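Local coordinates for protein ketosynthase (Streptomyces sp. MSC090213JE08, PDB 6KXD) that probably serves as the chain-length-factor subunit of the ketosynthase/chain length factor pair that extends the polyketide chain of ishigamide, at residues Ser180-Leu183 and Ala184-Tyr187; Leu310-Ala313 and Asp314-Ser317. One frame throughout, in Å; residues are numbered along the deposited sequence.

Contact 1 (Ser180-Leu183 and Ala184-Tyr187)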
ATOM      1  N   SER B 180       1.189   6.636   8.121  1.00 36.27           N
ATOM      2  CA  SER B 180       1.569   6.164   6.785  1.00 32.62           C
ATOM      3  C   SER B 180       2.887   6.827   6.332  1.00 31.70           C
ATOM      4  O   SER B 180       3.646   6.216   5.570  1.00 33.00           O
ATOM      5  CB  SER B 180       0.474   6.390   5.734  1.00 32.05           C
ATOM      6  OG  SER B 180       0.308   7.789   5.563  1.00 34.89           O
ATOM      7  N   GLY B 181       3.111   8.084   6.690  1.00 33.79           N
ATOM      8  CA  GLY B 181       4.399   8.759   6.327  1.00 35.58           C
ATOM      9  C   GLY B 181       5.595   8.049   6.929  1.00 35.44           C
ATOM     10  O   GLY B 181       6.650   7.945   6.311  1.00 34.51           O
ATOM     11  N   LEU B 182       5.435   7.508   8.138  1.00 36.26           N
ATOM     12  CA  LEU B 182       6.507   6.772   8.773  1.00 35.71           C
ATOM     13  C   LEU B 182       6.655   5.359   8.204  1.00 36.59           C
ATOM     14  O   LEU B 182       7.748   4.896   8.110  1.00 34.78           O
ATOM     15  CB  LEU B 182       6.313   6.764  10.296  1.00 35.34           C
ATOM     16  CG  LEU B 182       6.273   8.154  10.912  1.00 35.08           C
ATOM     17  CD1 LEU B 182       6.126   8.113  12.444  1.00 38.38           C
ATOM     18  CD2 LEU B 182       7.545   8.901  10.570  1.00 37.86           C
ATOM     19  N   LEU B 183       5.553   4.681   7.868  1.00 33.83           N
ATOM     20  CA  LEU B 183       5.608   3.409   7.190  1.00 35.47           C
ATOM     21  C   LEU B 183       6.318   3.618   5.856  1.00 33.14           C
ATOM     22  O   LEU B 183       7.126   2.805   5.464  1.00 34.56           O
ATOM     23  CB  LEU B 183       4.191   2.908   6.975  1.00 35.22           C
ATOM     24  CG  LEU B 183       3.405   2.570   8.240  1.00 38.72           C
ATOM     25  CD1 LEU B 183       2.038   2.092   7.838  1.00 37.78           C
ATOM     26  CD2 LEU B 183       4.109   1.503   9.066  1.00 39.63           C
ATOM     27  N   ALA B 184       5.996   4.730   5.198  1.00 34.37           N
ATOM     28  CA  ALA B 184       6.599   5.004   3.912  1.00 35.69           C
ATOM     29  C   ALA B 184       8.109   5.187   4.114  1.00 35.78           C
ATOM     30  O   ALA B 184       8.905   4.725   3.337  1.00 37.86           O
ATOM     31  CB  ALA B 184       6.023   6.218   3.296  1.00 38.47           C
ATOM     32  N   LEU B 185       8.457   5.954   5.154  1.00 36.49           N
ATOM     33  CA  LEU B 185       9.835   6.284   5.404  1.00 34.58           C
ATOM     34  C   LEU B 185      10.602   4.996   5.679  1.00 35.24           C
ATOM     35  O   LEU B 185      11.726   4.802   5.216  1.00 37.76           O
ATOM     36  CB  LEU B 185       9.915   7.239   6.586  1.00 35.74           C
ATOM     37  CG  LEU B 185      11.318   7.639   6.989  1.00 39.31           C
ATOM     38  CD1 LEU B 185      12.080   8.222   5.814  1.00 40.63           C
ATOM     39  CD2 LEU B 185      11.240   8.644   8.108  1.00 39.09           C
ATOM     40  N   ASN B 186       9.998   4.102   6.466  1.00 37.91           N
ATOM     41  CA  ASN B 186      10.677   2.888   6.829  1.00 38.21           C
ATOM     42  C   ASN B 186      10.812   1.965   5.613  1.00 38.77           C
ATOM     43  O   ASN B 186      11.832   1.268   5.392  1.00 38.30           O
ATOM     44  CB  ASN B 186       9.949   2.150   7.942  1.00 38.47           C
ATOM     45  CG  ASN B 186      10.915   1.262   8.687  1.00 40.34           C
ATOM     46  OD1 ASN B 186      12.025   1.704   8.990  1.00 39.96           O
ATOM     47  ND2 ASN B 186      10.457   0.081   9.015  1.00 44.55           N
ATOM     48  N   TYR B 187       9.765   1.962   4.782  1.00 37.10           N
ATOM     49  CA  TYR B 187       9.784   1.216   3.577  1.00 37.37           C
ATOM     50  C   TYR B 187      10.963   1.671   2.697  1.00 35.85           C
ATOM     51  O   TYR B 187      11.770   0.848   2.216  1.00 39.05           O
ATOM     52  CB  TYR B 187       8.410   1.380   2.911  1.00 38.12           C
ATOM     53  CG  TYR B 187       8.272   0.676   1.592  1.00 37.38           C
ATOM     54  CD1 TYR B 187       7.820  -0.626   1.518  1.00 35.10           C
ATOM     55  CD2 TYR B 187       8.603   1.306   0.420  1.00 37.20           C
ATOM     56  CE1 TYR B 187       7.659  -1.265   0.308  1.00 37.17           C
ATOM     57  CE2 TYR B 187       8.480   0.664  -0.794  1.00 34.55           C
ATOM     58  CZ  TYR B 187       8.039  -0.640  -0.856  1.00 33.86           C
ATOM     59  OH  TYR B 187       7.883  -1.290  -2.071  1.00 36.09           O
TER
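Ser180-Leu183 and Ala184-Tyr187 are consecutive turns of one alpha helix, each carbonyl of the first taking the amide of the residue four places on. The four bonds run from 2.8 Å (Ala184 N to Ser180 O) to 2.9 Å (Tyr187 N to Leu183 O), the latter with an N-H...O angle of 157°. Side chains meet the preceding turn mostly through CB: Ala184 CB sits 3.3 Å from Ser180 O, and Tyr187 CB 3.2 Å from Leu183 O. The one apolar side-chain pair is light, Leu182 CD2 against Leu185 CD2 at 4.4 Å, and both leucines reach Ile337 of helix 332-344.

Tyr187 carries its ring away from the first turn, CG opposite the backbone N (chi1 178°), and its OH bonds Thr172 OG1. Asn186 is fastened twice, OD1 to Arg189 NE and ND2 to Glu162 OE2 of the partner chain, which should fix the rotation of its amide. Ser180, Ala184 and Tyr187 lie on strand 199-206, while Leu183, Leu185 and Asn186 touch strand 250-259. A helix buried like this between strands belongs, together with helix 332-344, to the central helical layer of the thiolase fold. In condensing enzymes its N-terminal end follows the nucleophile elbow; here the preceding residues are consistent with a chain length factor, since they lack the cysteine.

Contact 2 (Leu310-Ala313 and Asp314-Ser317)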
ATOM      1  N   LEU B 310       8.122  11.035  28.566  1.00 43.03           N
ATOM      2  CA  LEU B 310       9.224  10.338  28.016  1.00 43.44           C
ATOM      3  C   LEU B 310      10.350  11.290  27.613  1.00 38.45           C
ATOM      4  O   LEU B 310      11.501  10.909  27.754  1.00 40.09           O
ATOM      5  CB  LEU B 310       8.782   9.545  26.798  1.00 40.06           C
ATOM      6  CG  LEU B 310       9.886   8.692  26.194  1.00 44.76           C
ATOM      7  CD1 LEU B 310      10.025   7.414  26.974  1.00 52.66           C
ATOM      8  CD2 LEU B 310       9.664   8.412  24.739  1.00 48.82           C
ATOM      9  N   VAL B 311      10.025  12.463  27.057  1.00 40.97           N
ATOM     10  CA  VAL B 311      11.063  13.343  26.535  1.00 43.32           C
ATOM     11  C   VAL B 311      11.170  14.596  27.390  1.00 40.90           C
ATOM     12  O   VAL B 311      10.269  14.916  28.177  1.00 39.40           O
ATOM     13  CB  VAL B 311      10.828  13.670  25.042  1.00 39.60           C
ATOM     14  CG1 VAL B 311      10.819  12.385  24.222  1.00 41.31           C
ATOM     15  CG2 VAL B 311       9.563  14.462  24.855  1.00 43.33           C
ATOM     16  N   PRO B 312      12.291  15.351  27.303  1.00 40.23           N
ATOM     17  CA  PRO B 312      12.399  16.605  28.037  1.00 40.16           C
ATOM     18  C   PRO B 312      11.213  17.498  27.684  1.00 43.06           C
ATOM     19  O   PRO B 312      10.852  17.560  26.468  1.00 42.89           O
ATOM     20  CB  PRO B 312      13.693  17.227  27.509  1.00 40.25           C
ATOM     21  CG  PRO B 312      14.488  16.060  27.052  1.00 42.26           C
ATOM     22  CD  PRO B 312      13.463  15.124  26.450  1.00 41.57           C
ATOM     23  N   ALA B 313      10.642  18.185  28.679  1.00 41.12           N
ATOM     24  CA  ALA B 313       9.492  19.052  28.430  1.00 50.04           C
ATOM     25  C   ALA B 313       9.814  20.063  27.315  1.00 45.59           C
ATOM     26  O   ALA B 313       8.957  20.377  26.504  1.00 43.61           O
ATOM     27  CB  ALA B 313       9.059  19.769  29.678  1.00 51.83           C
ATOM     28  N   ASP B 314      11.057  20.533  27.282  1.00 41.97           N
ATOM     29  CA  ASP B 314      11.470  21.542  26.324  1.00 42.49           C
ATOM     30  C   ASP B 314      11.403  20.986  24.897  1.00 41.78           C
ATOM     31  O   ASP B 314      11.204  21.783  23.936  1.00 42.84           O
ATOM     32  CB  ASP B 314      12.889  22.040  26.582  1.00 43.69           C
ATOM     33  CG  ASP B 314      13.031  23.095  27.653  1.00 40.76           C
ATOM     34  OD1 ASP B 314      12.011  23.569  28.184  1.00 48.12           O
ATOM     35  OD2 ASP B 314      14.168  23.486  27.863  1.00 45.80           O
ATOM     36  N   ALA B 315      11.515  19.671  24.726  1.00 38.44           N
ATOM     37  CA  ALA B 315      11.382  19.082  23.383  1.00 42.21           C
ATOM     38  C   ALA B 315       9.946  19.230  22.843  1.00 46.23           C
ATOM     39  O   ALA B 315       9.739  19.224  21.621  1.00 41.41           O
ATOM     40  CB  ALA B 315      11.831  17.646  23.384  1.00 40.97           C
ATOM     41  N   LEU B 316       8.952  19.378  23.718  1.00 45.13           N
ATOM     42  CA  LEU B 316       7.583  19.483  23.254  1.00 47.78           C
ATOM     43  C   LEU B 316       7.191  20.931  22.942  1.00 50.12           C
ATOM     44  O   LEU B 316       6.243  21.151  22.188  1.00 58.86           O
ATOM     45  CB  LEU B 316       6.639  18.880  24.298  1.00 51.77           C
ATOM     46  CG  LEU B 316       6.639  17.360  24.389  1.00 49.40           C
ATOM     47  CD1 LEU B 316       5.855  16.922  25.600  1.00 52.99           C
ATOM     48  CD2 LEU B 316       6.051  16.705  23.160  1.00 52.20           C
ATOM     49  N   SER B 317       7.894  21.902  23.520  1.00 45.85           N
ATOM     50  CA  SER B 317       7.648  23.323  23.294  1.00 51.65           C
ATOM     51  C   SER B 317       8.463  23.839  22.116  1.00 49.67           C
ATOM     52  O   SER B 317       8.414  24.999  21.829  1.00 55.16           O
ATOM     53  CB  SER B 317       8.011  24.139  24.496  1.00 54.85           C
ATOM     54  OG  SER B 317       8.289  23.295  25.570  1.00 60.08           O
TER
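Pro312 and Ala313 hand their carbonyls to amides three residues on, Ala315 N to Pro312 O at 2.8 Å and Leu316 N to Ala313 O at 3.0 Å, so the chain winds into a short turn directly after helix 298-310. Both donors stand well above the carbonyl planes, about 54° out: the tight winding brings each amide over its acceptor.

Ala313 O has a second, weaker partner in Ser317 OG at 3.1 Å. With chi1 at -9°, the Ser317 hydroxyl nearly eclipses its own backbone N and points back towards that carbonyl, which is thus gripped by a backbone amide and, less firmly, by a side chain. On the inner side Val311 does the packing. It has already left helical geometry, and its CB bond heads for the turn; the CG2 methyl touches both Leu316 CG, at 4.1 Å, and Ala315 CB, at 4.2 Å. The Val311 and Leu316 side chains cross at about a right angle. Pro312 adds its CD, 4.3 Å from Ala315 CB.

This small apolar cluster faces strand 287-291: Val311 and Ala315 touch Val287, Val311 and Leu316 touch Ala290, and the backbones of Ala315 and Ala290 are hydrogen-bonded. The outer side is quite different. Ala313, Asp314 and Ser317 are exposed, and an acetate ion, probably from the crystallisation liquor, lies about 3 Å from the Asp314 side chain. Consecutive bonds three residues apart, entered through a proline, are the pattern of a 3-10-like turn; here it carries the chain out of helix 298-310 and past strand 287-291 at the protein surface.

Contact 1 is centred about 9 Å from the centre of the chain and contact 2 about 22 Å from it; their own centres are about 24 Å apart, with nearest atoms about 13 Å apart. Strands connect them: contact 2 rests on strand 287-291, which pairs with 354-360, which pairs in turn with 365-373, where Ala367 and Ala369 meet Leu182 of contact 1. Contact 1 also reaches the partner chain, whereas no other chain of the assembly touches contact 2. Contact 1 lies on the helix that follows the nucleophile position in related condensing enzymes; contact 2 is plain surface packing, and the nearby acetate and phosphate, probably from the crystallisation liquor, need not mean a binding site.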